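PDB 1SR4: cytolethal distending toxin subunit A from Haemophilus ducreyi, which probably pairs with CdtC as a lectin-like heterodimer required to deliver the genotoxic subunit CdtB into host cells. Local coordinates for the interface of chains A and B. Sequence-based numbering; all coordinates share one arbitrary frame. Chains: chain A, Cytolethal distending toxin subunit A; chain B, cytolethal distending toxin protein C.

The interface of chains A and B. Residues chain A 64, 66-68, 194; chain B 23, 147-150.
A:Tyr194 lays one side of its ring towards chain B, with B:Pro148 over the CD1 rim and the guanidinium of B:Arg23, raised from the ring plane, near CE2 and the hydroxyl, where the ricin-type beta-trefoil lectin of CdtA packs against CdtC within the heterotrimeric toxin. The site shows how an aromatic side chain at a subunit boundary can be held by polar bonds at its tip, one of them weak, and by apolar contact over one side of its ring.

Among the polar contacts, B:Arg23 reaches over in an extended run from CG to NE (chi2 177°, chi3 -176°), which carries its guanidinium to the loop after strand 62-65. There NH2 donates to the backbone carbonyl O of A:Gln66 at 2.8 Å. The bond is bent, with the donor above the carbonyl plane and the acceptor tilted from the guanidinium plane. The same NH2 makes a weak hydrogen bond to the phenol OH of A:Tyr194, 3.2 Å away. That hydroxyl in turn donates within chain A to the side-chain amide OE1 of A:Gln66, at 2.7 Å, meeting an in-plane lone pair. A:Gln66 thus tethers the phenol with its side chain while its backbone receives the arginine, an arrangement that should limit movement of the ring's tip.

Apolar contacts flank the polar ones. CD of B:Pro148 lies 3.9 Å from CD1 of A:Tyr194, the two side chains passing in opposite directions. At the ring's edge, and in its plane, sits SD of A:Met64, which also touches CD of B:Arg23 and CD1 of B:Leu147, each at 3.9 Å. B:Phe150 crosses A:Gln66 at about a right angle, its CD1 3.9 Å from CB, with ring and amide planes 38° apart.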
ATOM      1  N   MET A  64     -12.811   5.982  -6.758  1.00  8.64           N
ATOM      2  CA  MET A  64     -14.186   5.634  -6.415  1.00  7.71           C
ATOM      3  C   MET A  64     -14.754   6.481  -5.289  1.00  9.14           C
ATOM      4  O   MET A  64     -14.127   6.620  -4.241  1.00  7.37           O
ATOM      5  CB  MET A  64     -14.241   4.146  -6.005  1.00  9.49           C
ATOM      6  CG  MET A  64     -15.640   3.667  -5.589  1.00  6.92           C
ATOM      7  SD  MET A  64     -15.679   2.011  -4.807  1.00 11.27           S
ATOM      8  CE  MET A  64     -15.199   0.900  -6.141  1.00 10.03           C
ATOM      9  N   GLN A  66     -17.700   7.472  -2.350  1.00  9.96           N
ATOM     10  CA  GLN A  66     -18.286   6.654  -1.292  1.00 10.15           C
ATOM     11  C   GLN A  66     -19.569   5.944  -1.706  1.00 10.41           C
ATOM     12  O   GLN A  66     -20.032   5.017  -1.024  1.00  9.70           O
ATOM     13  CB  GLN A  66     -18.532   7.517  -0.063  1.00 11.15           C
ATOM     14  CG  GLN A  66     -17.244   8.086   0.511  1.00 10.99           C
ATOM     15  CD  GLN A  66     -17.276   8.079   2.008  1.00 12.28           C
ATOM     16  OE1 GLN A  66     -16.943   7.075   2.637  1.00 10.78           O
ATOM     17  NE2 GLN A  66     -17.704   9.191   2.597  1.00 10.46           N
ATOM     18  N   ASN A  67     -20.118   6.373  -2.840  1.00  9.14           N
ATOM     19  CA  ASN A  67     -21.352   5.811  -3.380  1.00  9.94           C
ATOM     20  C   ASN A  67     -21.024   4.806  -4.493  1.00 10.38           C
ATOM     21  O   ASN A  67     -21.924   4.304  -5.178  1.00  8.92           O
ATOM     22  CB  ASN A  67     -22.238   6.942  -3.924  1.00 10.35           C
ATOM     23  CG  ASN A  67     -21.586   7.687  -5.077  1.00 10.35           C
ATOM     24  OD1 ASN A  67     -20.403   7.484  -5.378  1.00  8.32           O
ATOM     25  ND2 ASN A  67     -22.350   8.575  -5.717  1.00  8.54           N
ATOM     26  N   GLY A  68     -19.730   4.513  -4.648  1.00 10.09           N
ATOM     27  CA  GLY A  68     -19.275   3.551  -5.646  1.00  9.49           C
ATOM     28  C   GLY A  68     -19.065   4.120  -7.042  1.00 11.28           C
ATOM     29  O   GLY A  68     -18.593   3.411  -7.945  1.00 11.85           O
ATOM     30  N   TYR A 194     -11.793   6.762  -2.825  1.00  8.21           N
ATOM     31  CA  TYR A 194     -10.955   5.603  -2.515  1.00  7.73           C
ATOM     32  C   TYR A 194     -10.073   5.298  -3.721  1.00  7.83           C
ATOM     33  O   TYR A 194     -10.499   5.439  -4.879  1.00  8.01           O
ATOM     34  CB  TYR A 194     -11.783   4.343  -2.213  1.00  7.40           C
ATOM     35  CG  TYR A 194     -13.021   4.557  -1.359  1.00  9.44           C
ATOM     36  CD1 TYR A 194     -12.952   5.209  -0.122  1.00  9.52           C
ATOM     37  CD2 TYR A 194     -14.267   4.076  -1.780  1.00  9.35           C
ATOM     38  CE1 TYR A 194     -14.118   5.365   0.687  1.00 10.47           C
ATOM     39  CE2 TYR A 194     -15.421   4.233  -0.993  1.00  9.00           C
ATOM     40  CZ  TYR A 194     -15.338   4.872   0.232  1.00 10.10           C
ATOM     41  OH  TYR A 194     -16.484   5.007   0.994  1.00 12.39           O
TER
ATOM     42  N   ARG B  23     -16.483  -4.271  -0.744  1.00  7.62           N
ATOM     43  CA  ARG B  23     -17.375  -3.951  -1.846  1.00  9.72           C
ATOM     44  C   ARG B  23     -17.193  -4.823  -3.088  1.00 10.03           C
ATOM     45  O   ARG B  23     -16.079  -5.136  -3.484  1.00 10.61           O
ATOM     46  CB  ARG B  23     -17.180  -2.489  -2.294  1.00  8.98           C
ATOM     47  CG  ARG B  23     -17.514  -1.415  -1.269  1.00  9.74           C
ATOM     48  CD  ARG B  23     -17.193  -0.043  -1.838  1.00  8.84           C
ATOM     49  NE  ARG B  23     -17.401   1.045  -0.889  1.00  8.51           N
ATOM     50  CZ  ARG B  23     -18.464   1.851  -0.879  1.00 10.08           C
ATOM     51  NH1 ARG B  23     -19.434   1.697  -1.777  1.00  9.51           N
ATOM     52  NH2 ARG B  23     -18.553   2.821   0.029  1.00  8.33           N
ATOM     53  N   LEU B 147     -11.586  -2.021   0.831  1.00  6.37           N
ATOM     54  CA  LEU B 147     -11.399  -0.572   0.826  1.00  7.55           C
ATOM     55  C   LEU B 147     -11.585   0.167   2.145  1.00  9.10           C
ATOM     56  O   LEU B 147     -12.004  -0.416   3.145  1.00  8.73           O
ATOM     57  CB  LEU B 147     -12.366   0.016  -0.222  1.00  7.72           C
ATOM     58  CG  LEU B 147     -12.166  -0.499  -1.662  1.00  8.98           C
ATOM     59  CD1 LEU B 147     -13.401  -0.256  -2.521  1.00  9.21           C
ATOM     60  CD2 LEU B 147     -10.960   0.197  -2.280  1.00  8.91           C
ATOM     61  N   PRO B 148     -11.265   1.479   2.158  1.00  9.33           N
ATOM     62  CA  PRO B 148     -11.432   2.254   3.392  1.00  8.98           C
ATOM     63  C   PRO B 148     -12.902   2.115   3.828  1.00  9.46           C
ATOM     64  O   PRO B 148     -13.799   1.951   2.996  1.00  9.55           O
ATOM     65  CB  PRO B 148     -11.072   3.681   2.958  1.00  7.06           C
ATOM     66  CG  PRO B 148     -10.033   3.453   1.853  1.00  9.56           C
ATOM     67  CD  PRO B 148     -10.664   2.301   1.083  1.00  8.06           C
ATOM     68  N   PRO B 149     -13.165   2.173   5.141  1.00  9.99           N
ATOM     69  CA  PRO B 149     -14.534   2.041   5.642  1.00  8.27           C
ATOM     70  C   PRO B 149     -15.432   3.218   5.297  1.00 10.12           C
ATOM     71  O   PRO B 149     -15.051   4.384   5.484  1.00 10.52           O
ATOM     72  CB  PRO B 149     -14.327   1.859   7.136  1.00  8.39           C
ATOM     73  CG  PRO B 149     -13.065   2.683   7.405  1.00  7.99           C
ATOM     74  CD  PRO B 149     -12.194   2.261   6.252  1.00  9.12           C
ATOM     75  N   PHE B 150     -16.625   2.915   4.781  1.00  8.76           N
ATOM     76  CA  PHE B 150     -17.577   3.949   4.399  1.00  9.55           C
ATOM     77  C   PHE B 150     -17.991   4.822   5.587  1.00 11.25           C
ATOM     78  O   PHE B 150     -18.209   4.334   6.704  1.00 10.60           O
ATOM     79  CB  PHE B 150     -18.851   3.324   3.808  1.00  8.55           C
ATOM     80  CG  PHE B 150     -19.996   4.298   3.690  1.00 12.22           C
ATOM     81  CD1 PHE B 150     -20.060   5.192   2.618  1.00  9.47           C
ATOM     82  CD2 PHE B 150     -20.961   4.387   4.708  1.00 10.61           C
ATOM     83  CE1 PHE B 150     -21.060   6.176   2.556  1.00 11.47           C
ATOM     84  CE2 PHE B 150     -21.970   5.362   4.668  1.00 13.43           C
ATOM     85  CZ  PHE B 150     -22.023   6.266   3.588  1.00 12.96           C
TER